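Long-range contacts in ATP phosphoribosyltransferase regulatory subunit (Lactococcus lactis, PDB 1Z7M), which is required for the first step of histidine biosynthesis and may allow feedback regulation of ATP phosphoribosyltransferase activity by histidine: residues L97-T102 and I126-K131; T138-I143 and H326-L331; K206-L211 and I231-E236; L191-T196 and E216-S221. All coordinates share one frame; numbering follows the deposited sequence.

Contact 1: L97-T102 and I126-K131; sequences LRYDFT and IFRKEK
Y99 and R128 meet because of their torsions: CG of Y99 stands anti to its backbone N (chi1 -169°), while the chain of R128 bends at chi3 (109°), where NE departs from the extended course. The two side chains cross at about a right angle, yet their flat ends stack, with ring and guanidinium planes only 20° apart. R128 CZ lies 4.1 Å from the centroid of the Y99 ring, an off-centre cation-pi contact, and NH1 sits over the face toward the rim. The aliphatic part also takes part, R128 CG approaching Y99 CE1 at 3.5 Å. A tyrosine suits this place because it offers a broad face to the arginine while its OH hydrogen-bonds to T78 O. An alanine here would probably leave the guanidinium of R128 without its flat partner, freer to turn, and T78 O without that hydroxyl. The segment 126-131 runs off the end of strand 118-127 into the loop; this strand probably corresponds to the first of motif 2 of class II aminoacyl-tRNA synthetases, whose F-R-x-E signature F127 to E130 appear to recall. F127 N donates to R98 O at 2.9 Å, tying this strand end to the loop after strand 94-97. On the apolar side L97 CD2 lies over one face of the F127 ring, 3.8 Å from its centroid. Beyond them, L97 packs on L97 of the second subunit. At the other end, I126 CG2 touches F101 CD1 at 3.6 Å, and Y122 stacks on the F101 ring.

Contact 2: T138-I143 and H326-L331; sequences TENYQI and HMDTIL
Q142 and H326 form an antiparallel, non-hydrogen-bonded pair where strand 139-148 of the probable motif 2 hairpin adjoins strand 320-326, whose end passes straight into helix 327-338, an arrangement consistent with motif 3 of class II synthetases. Residues 327-331 run at 92° to residues 139-143, and one side of the crossing is closely packed. There M327, bent at chi2 and chi3, lays its flexible thioether across I143, SD to CG1 3.5 Å, and its CG against the rim of the Y141 ring, 3.8 Å from CD2. L39 and I42 of helix 33-52 add to this apolar cluster, while the Y141 hydroxyl hydrogen-bonds to E43 and R40. The looser, partly exposed side belongs to Q142 and H326. They lie side by side, pointing the same way, and come no closer than the 3.9 Å between NE2 of Q142 and CD2 of H326 at the ring edge. H326, the N-cap residue, directs ND1 to P300 O. Two backbone groups of Y141 give the firmer polar link to the helix start. Its O receives a weak bond from M327 N. D328, an acid near the helix N-terminus where a negative charge is probably welcome, accepts from Y141 N at 2.9 Å on the syn side of OD2, 24° out of the carboxylate plane.

Contact 3: K206-L211 and I231-E236; sequences KDLSGL and IFITNE
The turn joining helix 196-204 to helix 208-217 receives the F232 ring, which comes from the loop between helices 222-231 and 237-246. K206, with positive phi, is the C-prime residue of a Schellman motif, in which D207 N reaches L202 O and K206 N reaches L203 O. The contact centres on F232. L211, whose CG is anti to its backbone N (chi1 168°), sets CD2 over the middle of the F232 ring, 3.5 Å from the centroid and 6° off the normal, a nearly ideal CH-pi contact in which the two side chains meet tip to tip. L208 instead slides past F232 in the opposite direction, its CD2 3.7 Å from F232 CD2 and 3.9 Å from I233 CG2. The backbone N of D207 lies near the ring plane, 4.0 Å from F232 CE2. An alanine in place of F232 would probably leave L211 CD2 facing a gap and the turn without the flat group packed against it. The K206 side chain runs past F232 O, NZ weakly bonded to it at 3.5 Å, and also makes a cation-pi contact with an aromatic side chain of another protein in the assembly. D207 serves as N-cap, OD1 accepting from G210 N at 2.7 Å. The turn is thus a Schellman C-cap followed directly by an aspartate N-cap, connecting two helices within the helical part between strands 175-181 and 272-274.

Contact 4: L191-T196 and E216-S221; sequences LADGST and EKNNFS
N218 and F220, in the chain leaving helix 208-217, pack against the type I' beta turn A192-S195 that follows helix 182-191, so that two inter-helix links lie together. N218 is the first residue to depart from helical angles, and its side chain crosses that of D193 obliquely, amide and carboxylate planes 67° apart. Its ND2 lies beside CB and the carboxylate of the exposed D193, 3.3 Å from OD2 of that residue, but at too poor an angle for a hydrogen bond. D193 and G194 both have positive phi, as the type I' turn requires; glycine and aspartate are among the residues that accept this. Two residues on, F220 sets CG anti to its carbonyl carbon (chi1 -60°) and reaches inward to the turn. D193 N lies at the ring edge, near its plane, while N218 CB sits over one face toward the rim. F214 of helix 208-217 meets the F220 ring and also touches A192 and S195. F220 CE2 approaches A192 CA at 3.4 Å, where a small alanine lets the ring come near the backbone, and F220 CZ is 4.1 Å from A192 CB.

How the contacts relate
Contacts 1 and 2 are neighbours in the mixed sheet: strands 118-127 and 139-148 serve one each and are joined by backbone pairs such as I126 N to N140 O, 2.8 Å. Contact 1 is buried, contact 2 partly so, and both touch the second subunit. Contacts 3 and 4 belong to the helical part, lie farther from the chain centre and share helix 208-217, contact 3 at its start and contact 4 at its end, with centres about 15 Å apart. Contact 1 joins a cation-pi stack to a backbone bond and contact 2 thioether packing to a carboxylate bond, whereas contacts 3 and 4 rest mainly on packing round one phenylalanine. Contact 3 meets another protein chain; contact 4, the smallest interface, touches no other chain of the assembly.

Contact 1: L97-T102 and I126-K131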
# COMPACT_ATOMS: atom_id res chain seq x y z
N LEU B 97 -9.75 1.26 -5.96
CA LEU B 97 -9.88 1.46 -7.39
C LEU B 97 -11.35 1.44 -7.73
O LEU B 97 -12.11 0.65 -7.17
CB LEU B 97 -9.18 0.33 -8.12
CG LEU B 97 -8.48 0.80 -9.38
CD1 LEU B 97 -7.43 1.78 -9.01
CD2 LEU B 97 -7.84 -0.33 -10.07
N ARG B 98 -11.78 2.29 -8.67
CA ARG B 98 -13.19 2.36 -9.02
C ARG B 98 -13.83 1.00 -8.94
O ARG B 98 -13.45 0.09 -9.66
CB ARG B 98 -13.41 2.93 -10.41
CG ARG B 98 -14.40 4.10 -10.40
CD ARG B 98 -15.39 4.01 -11.55
NE ARG B 98 -14.72 3.70 -12.81
CZ ARG B 98 -13.91 4.53 -13.45
NH1 ARG B 98 -13.66 5.74 -12.96
NH2 ARG B 98 -13.31 4.13 -14.56
N TYR B 99 -14.81 0.88 -8.04
CA TYR B 99 -15.52 -0.38 -7.85
C TYR B 99 -16.96 -0.30 -8.35
O TYR B 99 -17.54 -1.32 -8.76
CB TYR B 99 -15.55 -0.74 -6.38
CG TYR B 99 -16.02 -2.15 -6.11
CD1 TYR B 99 -15.20 -3.24 -6.36
CD2 TYR B 99 -17.28 -2.39 -5.57
CE1 TYR B 99 -15.60 -4.54 -6.07
CE2 TYR B 99 -17.70 -3.69 -5.28
CZ TYR B 99 -16.84 -4.76 -5.52
OH TYR B 99 -17.20 -6.03 -5.20
N ASP B 100 -17.54 0.89 -8.31
CA ASP B 100 -18.92 1.06 -8.71
C ASP B 100 -19.13 2.39 -9.41
O ASP B 100 -18.44 3.36 -9.09
CB ASP B 100 -19.82 0.95 -7.47
CG ASP B 100 -21.26 1.31 -7.76
OD1 ASP B 100 -21.65 2.47 -7.50
OD2 ASP B 100 -22.01 0.43 -8.24
N PHE B 101 -20.06 2.43 -10.35
CA PHE B 101 -20.34 3.67 -11.08
C PHE B 101 -21.53 4.42 -10.50
O PHE B 101 -21.60 5.63 -10.61
CB PHE B 101 -20.61 3.38 -12.57
CG PHE B 101 -19.41 3.48 -13.47
CD1 PHE B 101 -18.82 2.35 -14.01
CD2 PHE B 101 -18.87 4.73 -13.80
CE1 PHE B 101 -17.72 2.44 -14.88
CE2 PHE B 101 -17.77 4.83 -14.65
CZ PHE B 101 -17.20 3.68 -15.20
N THR B 102 -22.48 3.70 -9.90
CA THR B 102 -23.68 4.35 -9.36
C THR B 102 -23.38 5.27 -8.18
O THR B 102 -23.79 6.44 -8.18
CB THR B 102 -24.74 3.31 -8.95
OG1 THR B 102 -25.07 2.51 -10.08
CG2 THR B 102 -26.00 3.99 -8.50
N ILE B 126 -14.98 -0.71 -14.16
CA ILE B 126 -14.86 -0.91 -12.72
C ILE B 126 -13.89 -2.06 -12.57
O ILE B 126 -13.70 -2.83 -13.51
CB ILE B 126 -16.20 -1.33 -12.07
CG1 ILE B 126 -16.76 -2.57 -12.76
CG2 ILE B 126 -17.18 -0.19 -12.14
CD1 ILE B 126 -17.90 -3.18 -11.99
N PHE B 127 -13.28 -2.19 -11.40
CA PHE B 127 -12.30 -3.24 -11.16
C PHE B 127 -12.62 -4.09 -9.95
O PHE B 127 -12.59 -3.60 -8.82
CB PHE B 127 -10.92 -2.61 -10.97
CG PHE B 127 -10.57 -1.59 -12.01
CD1 PHE B 127 -10.97 -0.27 -11.86
CD2 PHE B 127 -9.87 -1.96 -13.16
CE1 PHE B 127 -10.69 0.67 -12.86
CE2 PHE B 127 -9.59 -1.03 -14.15
CZ PHE B 127 -10.00 0.28 -14.00
N ARG B 128 -12.93 -5.36 -10.20
CA ARG B 128 -13.25 -6.31 -9.13
C ARG B 128 -12.27 -7.46 -9.28
O ARG B 128 -11.77 -7.70 -10.38
CB ARG B 128 -14.68 -6.84 -9.29
CG ARG B 128 -15.77 -5.77 -9.38
CD ARG B 128 -17.06 -6.29 -10.06
NE ARG B 128 -18.19 -6.46 -9.13
CZ ARG B 128 -18.82 -5.48 -8.48
NH1 ARG B 128 -18.46 -4.21 -8.63
NH2 ARG B 128 -19.83 -5.77 -7.67
N LYS B 129 -11.97 -8.17 -8.19
CA LYS B 129 -11.04 -9.30 -8.26
C LYS B 129 -11.77 -10.60 -8.50
O LYS B 129 -12.85 -10.83 -7.96
CB LYS B 129 -10.27 -9.44 -6.95
CG LYS B 129 -9.21 -8.42 -6.75
CD LYS B 129 -8.57 -8.65 -5.44
CE LYS B 129 -7.42 -7.71 -5.24
NZ LYS B 129 -6.85 -7.87 -3.87
N GLU B 130 -11.16 -11.47 -9.30
CA GLU B 130 -11.76 -12.77 -9.58
C GLU B 130 -10.69 -13.84 -9.43
O GLU B 130 -9.51 -13.53 -9.41
CB GLU B 130 -12.35 -12.77 -11.00
CG GLU B 130 -13.59 -11.88 -11.14
CD GLU B 130 -14.78 -12.36 -10.30
OE1 GLU B 130 -15.61 -11.50 -9.91
OE2 GLU B 130 -14.90 -13.58 -10.04
N LYS B 131 -11.07 -15.11 -9.30
CA LYS B 131 -10.06 -16.16 -9.15
C LYS B 131 -9.31 -16.44 -10.44
O LYS B 131 -9.86 -16.33 -11.53
CB LYS B 131 -10.71 -17.43 -8.61
CG LYS B 131 -11.27 -17.23 -7.22
CD LYS B 131 -11.65 -18.52 -6.53
CE LYS B 131 -11.89 -18.26 -5.05
NZ LYS B 131 -12.31 -19.47 -4.27

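Contact 2: T138-I143 and H326-L331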
# COMPACT_ATOMS: atom_id res chain seq x y z
N THR B 138 -11.40 -9.22 -14.63
CA THR B 138 -11.28 -8.41 -13.43
C THR B 138 -11.52 -6.96 -13.88
O THR B 138 -11.94 -6.10 -13.11
CB THR B 138 -9.88 -8.62 -12.76
OG1 THR B 138 -9.10 -7.42 -12.87
CG2 THR B 138 -9.14 -9.80 -13.41
N GLU B 139 -11.28 -6.72 -15.17
CA GLU B 139 -11.50 -5.41 -15.79
C GLU B 139 -12.86 -5.49 -16.50
O GLU B 139 -13.05 -6.22 -17.48
CB GLU B 139 -10.39 -5.10 -16.78
CG GLU B 139 -9.63 -3.82 -16.49
CD GLU B 139 -8.26 -3.82 -17.15
OE1 GLU B 139 -7.42 -4.66 -16.75
OE2 GLU B 139 -8.03 -2.98 -18.05
N ASN B 140 -13.82 -4.73 -15.98
CA ASN B 140 -15.19 -4.73 -16.47
C ASN B 140 -15.64 -3.40 -16.99
O ASN B 140 -15.78 -2.45 -16.23
CB ASN B 140 -16.12 -5.12 -15.33
CG ASN B 140 -15.77 -6.46 -14.75
OD1 ASN B 140 -15.75 -6.62 -13.54
ND2 ASN B 140 -15.49 -7.42 -15.60
N TYR B 141 -15.91 -3.37 -18.29
CA TYR B 141 -16.37 -2.17 -18.98
C TYR B 141 -17.88 -2.11 -18.93
O TYR B 141 -18.56 -3.05 -19.34
CB TYR B 141 -15.93 -2.20 -20.44
CG TYR B 141 -15.84 -0.84 -21.06
CD1 TYR B 141 -14.63 -0.16 -21.12
CD2 TYR B 141 -16.97 -0.22 -21.62
CE1 TYR B 141 -14.54 1.10 -21.71
CE2 TYR B 141 -16.88 1.05 -22.21
CZ TYR B 141 -15.67 1.69 -22.25
OH TYR B 141 -15.56 2.93 -22.82
N GLN B 142 -18.42 -1.02 -18.43
CA GLN B 142 -19.85 -0.91 -18.37
C GLN B 142 -20.26 0.40 -19.00
O GLN B 142 -19.43 1.30 -19.17
CB GLN B 142 -20.31 -0.92 -16.93
CG GLN B 142 -19.62 -1.94 -16.09
CD GLN B 142 -20.11 -1.92 -14.65
OE1 GLN B 142 -20.24 -0.87 -14.04
NE2 GLN B 142 -20.38 -3.10 -14.11
N ILE B 143 -21.54 0.47 -19.37
CA ILE B 143 -22.17 1.68 -19.93
C ILE B 143 -23.53 1.76 -19.23
O ILE B 143 -24.28 0.79 -19.23
CB ILE B 143 -22.39 1.62 -21.46
CG1 ILE B 143 -21.08 1.38 -22.19
CG2 ILE B 143 -22.93 2.93 -21.92
CD1 ILE B 143 -21.21 1.37 -23.69
N HIS B 326 -23.34 -4.48 -19.34
CA HIS B 326 -22.17 -5.29 -19.14
C HIS B 326 -21.57 -5.63 -20.49
O HIS B 326 -21.78 -6.71 -21.02
CB HIS B 326 -22.57 -6.53 -18.35
CG HIS B 326 -23.27 -6.20 -17.07
ND1 HIS B 326 -24.51 -6.72 -16.74
CD2 HIS B 326 -22.94 -5.36 -16.07
CE1 HIS B 326 -24.91 -6.19 -15.60
NE2 HIS B 326 -23.98 -5.36 -15.17
N MET B 327 -20.81 -4.67 -21.01
CA MET B 327 -20.16 -4.76 -22.32
C MET B 327 -19.27 -5.98 -22.53
O MET B 327 -19.13 -6.45 -23.65
CB MET B 327 -19.34 -3.49 -22.56
CG MET B 327 -20.09 -2.19 -22.30
SD MET B 327 -21.60 -1.93 -23.30
CE MET B 327 -21.09 -2.50 -24.95
N ASP B 328 -18.66 -6.48 -21.47
CA ASP B 328 -17.81 -7.65 -21.63
C ASP B 328 -18.69 -8.81 -22.00
O ASP B 328 -18.37 -9.60 -22.90
CB ASP B 328 -17.05 -7.95 -20.34
CG ASP B 328 -16.10 -6.83 -19.95
OD1 ASP B 328 -15.09 -6.58 -20.67
OD2 ASP B 328 -16.38 -6.18 -18.91
N THR B 329 -19.81 -8.92 -21.31
CA THR B 329 -20.75 -9.98 -21.57
C THR B 329 -21.38 -9.79 -22.95
O THR B 329 -21.59 -10.75 -23.68
CB THR B 329 -21.84 -10.02 -20.49
OG1 THR B 329 -21.22 -10.20 -19.20
CG2 THR B 329 -22.81 -11.18 -20.74
N ILE B 330 -21.63 -8.54 -23.32
CA ILE B 330 -22.21 -8.26 -24.63
C ILE B 330 -21.24 -8.61 -25.77
O ILE B 330 -21.62 -9.26 -26.74
CB ILE B 330 -22.66 -6.76 -24.71
CG1 ILE B 330 -23.71 -6.49 -23.62
CG2 ILE B 330 -23.24 -6.45 -26.09
CD1 ILE B 330 -24.14 -5.05 -23.49
N LEU B 331 -19.98 -8.21 -25.66
CA LEU B 331 -19.02 -8.51 -26.71
C LEU B 331 -18.76 -10.01 -26.79
O LEU B 331 -18.60 -10.58 -27.86
CB LEU B 331 -17.71 -7.76 -26.47
CG LEU B 331 -17.77 -6.23 -26.39
CD1 LEU B 331 -16.39 -5.71 -26.07
CD2 LEU B 331 -18.26 -5.64 -27.70

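Contact 3: K206-L211 and I231-E236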
# COMPACT_ATOMS: atom_id res chain seq x y z
N LYS B 206 -33.38 -21.36 -7.36
CA LYS B 206 -34.56 -22.01 -7.88
C LYS B 206 -34.52 -23.42 -7.37
O LYS B 206 -34.68 -24.42 -8.08
CB LYS B 206 -34.63 -21.95 -9.40
CG LYS B 206 -34.86 -20.54 -9.91
CD LYS B 206 -35.33 -20.54 -11.36
CE LYS B 206 -35.55 -19.13 -11.86
NZ LYS B 206 -36.38 -18.34 -10.92
N ASP B 207 -34.25 -23.44 -6.09
CA ASP B 207 -34.12 -24.65 -5.33
C ASP B 207 -35.54 -25.33 -5.18
O ASP B 207 -36.06 -25.39 -4.06
CB ASP B 207 -33.47 -24.36 -3.98
CG ASP B 207 -33.08 -25.63 -3.24
OD1 ASP B 207 -33.64 -26.70 -3.56
OD2 ASP B 207 -32.23 -25.55 -2.33
N LEU B 208 -36.15 -25.88 -6.28
CA LEU B 208 -37.50 -26.55 -6.30
C LEU B 208 -37.69 -27.59 -5.22
O LEU B 208 -38.75 -27.67 -4.60
CB LEU B 208 -37.76 -27.21 -7.65
CG LEU B 208 -37.67 -26.29 -8.89
CD1 LEU B 208 -37.95 -27.05 -10.18
CD2 LEU B 208 -38.63 -25.12 -8.73
N SER B 209 -36.65 -28.39 -5.00
CA SER B 209 -36.68 -29.42 -4.00
C SER B 209 -36.63 -28.83 -2.59
O SER B 209 -37.31 -29.29 -1.66
CB SER B 209 -35.51 -30.37 -4.22
OG SER B 209 -35.57 -31.48 -3.34
N GLY B 210 -35.82 -27.79 -2.43
CA GLY B 210 -35.71 -27.15 -1.14
C GLY B 210 -37.00 -26.40 -0.86
O GLY B 210 -37.46 -26.34 0.27
N LEU B 211 -37.58 -25.82 -1.89
CA LEU B 211 -38.82 -25.08 -1.72
C LEU B 211 -39.94 -26.00 -1.26
O LEU B 211 -40.76 -25.62 -0.44
CB LEU B 211 -39.22 -24.43 -3.03
CG LEU B 211 -40.62 -23.85 -3.11
CD1 LEU B 211 -40.74 -22.75 -2.10
CD2 LEU B 211 -40.90 -23.34 -4.50
N ILE B 231 -44.20 -19.20 -9.29
CA ILE B 231 -43.31 -18.08 -9.60
C ILE B 231 -41.87 -18.51 -9.78
O ILE B 231 -41.03 -17.72 -10.20
CB ILE B 231 -43.34 -17.02 -8.53
CG1 ILE B 231 -42.82 -17.61 -7.22
CG2 ILE B 231 -44.73 -16.45 -8.39
CD1 ILE B 231 -42.53 -16.58 -6.15
N PHE B 232 -41.57 -19.77 -9.46
CA PHE B 232 -40.22 -20.28 -9.62
C PHE B 232 -39.96 -20.73 -11.04
O PHE B 232 -38.81 -20.78 -11.45
CB PHE B 232 -40.00 -21.50 -8.73
CG PHE B 232 -39.40 -21.19 -7.39
CD1 PHE B 232 -40.00 -20.27 -6.53
CD2 PHE B 232 -38.29 -21.90 -6.95
CE1 PHE B 232 -39.49 -20.06 -5.27
CE2 PHE B 232 -37.78 -21.69 -5.68
CZ PHE B 232 -38.38 -20.77 -4.84
N ILE B 233 -41.00 -21.08 -11.79
CA ILE B 233 -40.78 -21.58 -13.15
C ILE B 233 -41.66 -21.09 -14.29
O ILE B 233 -41.69 -21.74 -15.33
CB ILE B 233 -40.85 -23.12 -13.18
CG1 ILE B 233 -42.27 -23.59 -12.88
CG2 ILE B 233 -39.86 -23.72 -12.18
CD1 ILE B 233 -42.44 -25.09 -12.94
N THR B 234 -42.38 -19.99 -14.11
CA THR B 234 -43.23 -19.49 -15.20
C THR B 234 -43.45 -18.00 -15.25
O THR B 234 -43.52 -17.34 -14.22
CB THR B 234 -44.63 -20.11 -15.19
OG1 THR B 234 -45.34 -19.66 -16.35
CG2 THR B 234 -45.40 -19.68 -13.95
N ASN B 235 -43.59 -17.47 -16.46
CA ASN B 235 -43.85 -16.05 -16.63
C ASN B 235 -45.08 -15.85 -17.51
O ASN B 235 -45.25 -14.78 -18.11
CB ASN B 235 -42.67 -15.32 -17.29
CG ASN B 235 -41.34 -15.93 -16.95
OD1 ASN B 235 -41.04 -17.05 -17.35
ND2 ASN B 235 -40.52 -15.19 -16.21
N GLU B 236 -45.94 -16.87 -17.62
CA GLU B 236 -47.15 -16.75 -18.44
C GLU B 236 -48.08 -15.75 -17.76
O GLU B 236 -48.75 -16.10 -16.79
CB GLU B 236 -47.83 -18.10 -18.57
CG GLU B 236 -49.13 -18.06 -19.38
CD GLU B 236 -49.83 -19.42 -19.42
OE1 GLU B 236 -49.19 -20.40 -19.85
OE2 GLU B 236 -51.02 -19.50 -19.01

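Contact 4: L191-T196 and E216-S221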
# COMPACT_ATOMS: atom_id res chain seq x y z
N LEU B 191 -45.36 -13.01 3.88
CA LEU B 191 -46.40 -14.02 3.96
C LEU B 191 -45.83 -15.42 4.08
O LEU B 191 -46.48 -16.31 4.59
CB LEU B 191 -47.31 -13.95 2.72
CG LEU B 191 -47.93 -12.59 2.40
CD1 LEU B 191 -48.72 -12.69 1.12
CD2 LEU B 191 -48.80 -12.13 3.55
N ALA B 192 -44.61 -15.63 3.60
CA ALA B 192 -44.04 -16.96 3.70
C ALA B 192 -43.39 -17.18 5.06
O ALA B 192 -42.24 -17.62 5.15
CB ALA B 192 -43.02 -17.18 2.59
N ASP B 193 -44.13 -16.86 6.12
CA ASP B 193 -43.66 -17.03 7.49
C ASP B 193 -42.49 -16.08 7.80
O ASP B 193 -41.65 -16.36 8.66
CB ASP B 193 -43.25 -18.50 7.70
CG ASP B 193 -43.11 -18.88 9.17
OD1 ASP B 193 -44.02 -18.59 9.98
OD2 ASP B 193 -42.08 -19.51 9.51
N GLY B 194 -42.45 -14.96 7.08
CA GLY B 194 -41.39 -13.98 7.30
C GLY B 194 -40.01 -14.54 7.05
O GLY B 194 -39.01 -13.91 7.36
N SER B 195 -39.97 -15.75 6.50
CA SER B 195 -38.71 -16.40 6.21
C SER B 195 -38.14 -15.75 4.95
O SER B 195 -38.37 -16.21 3.84
CB SER B 195 -38.96 -17.88 5.98
OG SER B 195 -39.83 -18.40 6.96
N THR B 196 -37.39 -14.66 5.12
CA THR B 196 -36.83 -13.98 3.97
C THR B 196 -35.46 -14.55 3.67
O THR B 196 -35.13 -14.83 2.52
CB THR B 196 -36.70 -12.48 4.23
OG1 THR B 196 -35.61 -12.25 5.12
CG2 THR B 196 -37.97 -11.94 4.87
N GLU B 216 -43.72 -27.71 3.09
CA GLU B 216 -44.21 -28.78 3.96
C GLU B 216 -44.05 -28.42 5.44
O GLU B 216 -44.90 -28.72 6.25
CB GLU B 216 -43.47 -30.08 3.66
CG GLU B 216 -43.47 -31.14 4.76
CD GLU B 216 -44.84 -31.80 5.00
OE1 GLU B 216 -44.90 -32.67 5.90
OE2 GLU B 216 -45.85 -31.46 4.31
N LYS B 217 -42.93 -27.79 5.77
CA LYS B 217 -42.66 -27.39 7.14
C LYS B 217 -43.70 -26.38 7.65
O LYS B 217 -43.99 -26.33 8.84
CB LYS B 217 -41.26 -26.77 7.20
CG LYS B 217 -40.51 -26.98 8.48
CD LYS B 217 -39.05 -27.27 8.17
CE LYS B 217 -38.42 -26.19 7.28
NZ LYS B 217 -37.01 -26.53 6.86
N ASN B 218 -44.27 -25.59 6.73
CA ASN B 218 -45.27 -24.57 7.09
C ASN B 218 -46.75 -24.86 6.82
O ASN B 218 -47.11 -25.91 6.31
CB ASN B 218 -44.91 -23.25 6.42
CG ASN B 218 -43.78 -22.55 7.11
OD1 ASN B 218 -42.64 -23.01 7.10
ND2 ASN B 218 -44.08 -21.43 7.75
N ASN B 219 -47.60 -23.90 7.18
CA ASN B 219 -49.04 -24.06 7.00
C ASN B 219 -49.55 -23.00 6.06
O ASN B 219 -50.48 -22.28 6.41
CB ASN B 219 -49.77 -23.90 8.34
CG ASN B 219 -49.21 -24.78 9.44
OD1 ASN B 219 -48.51 -25.76 9.18
ND2 ASN B 219 -49.54 -24.43 10.69
N PHE B 220 -48.97 -22.90 4.87
CA PHE B 220 -49.39 -21.88 3.91
C PHE B 220 -50.72 -22.20 3.28
O PHE B 220 -51.04 -23.36 3.03
CB PHE B 220 -48.37 -21.73 2.80
CG PHE B 220 -47.04 -21.32 3.28
CD1 PHE B 220 -45.92 -22.02 2.90
CD2 PHE B 220 -46.90 -20.23 4.13
CE1 PHE B 220 -44.68 -21.66 3.35
CE2 PHE B 220 -45.66 -19.85 4.59
CZ PHE B 220 -44.55 -20.57 4.20
N SER B 221 -51.49 -21.15 3.00
CA SER B 221 -52.79 -21.31 2.39
C SER B 221 -52.55 -22.03 1.07
O SER B 221 -51.43 -22.09 0.59
CB SER B 221 -53.45 -19.96 2.14
OG SER B 221 -53.08 -19.42 0.89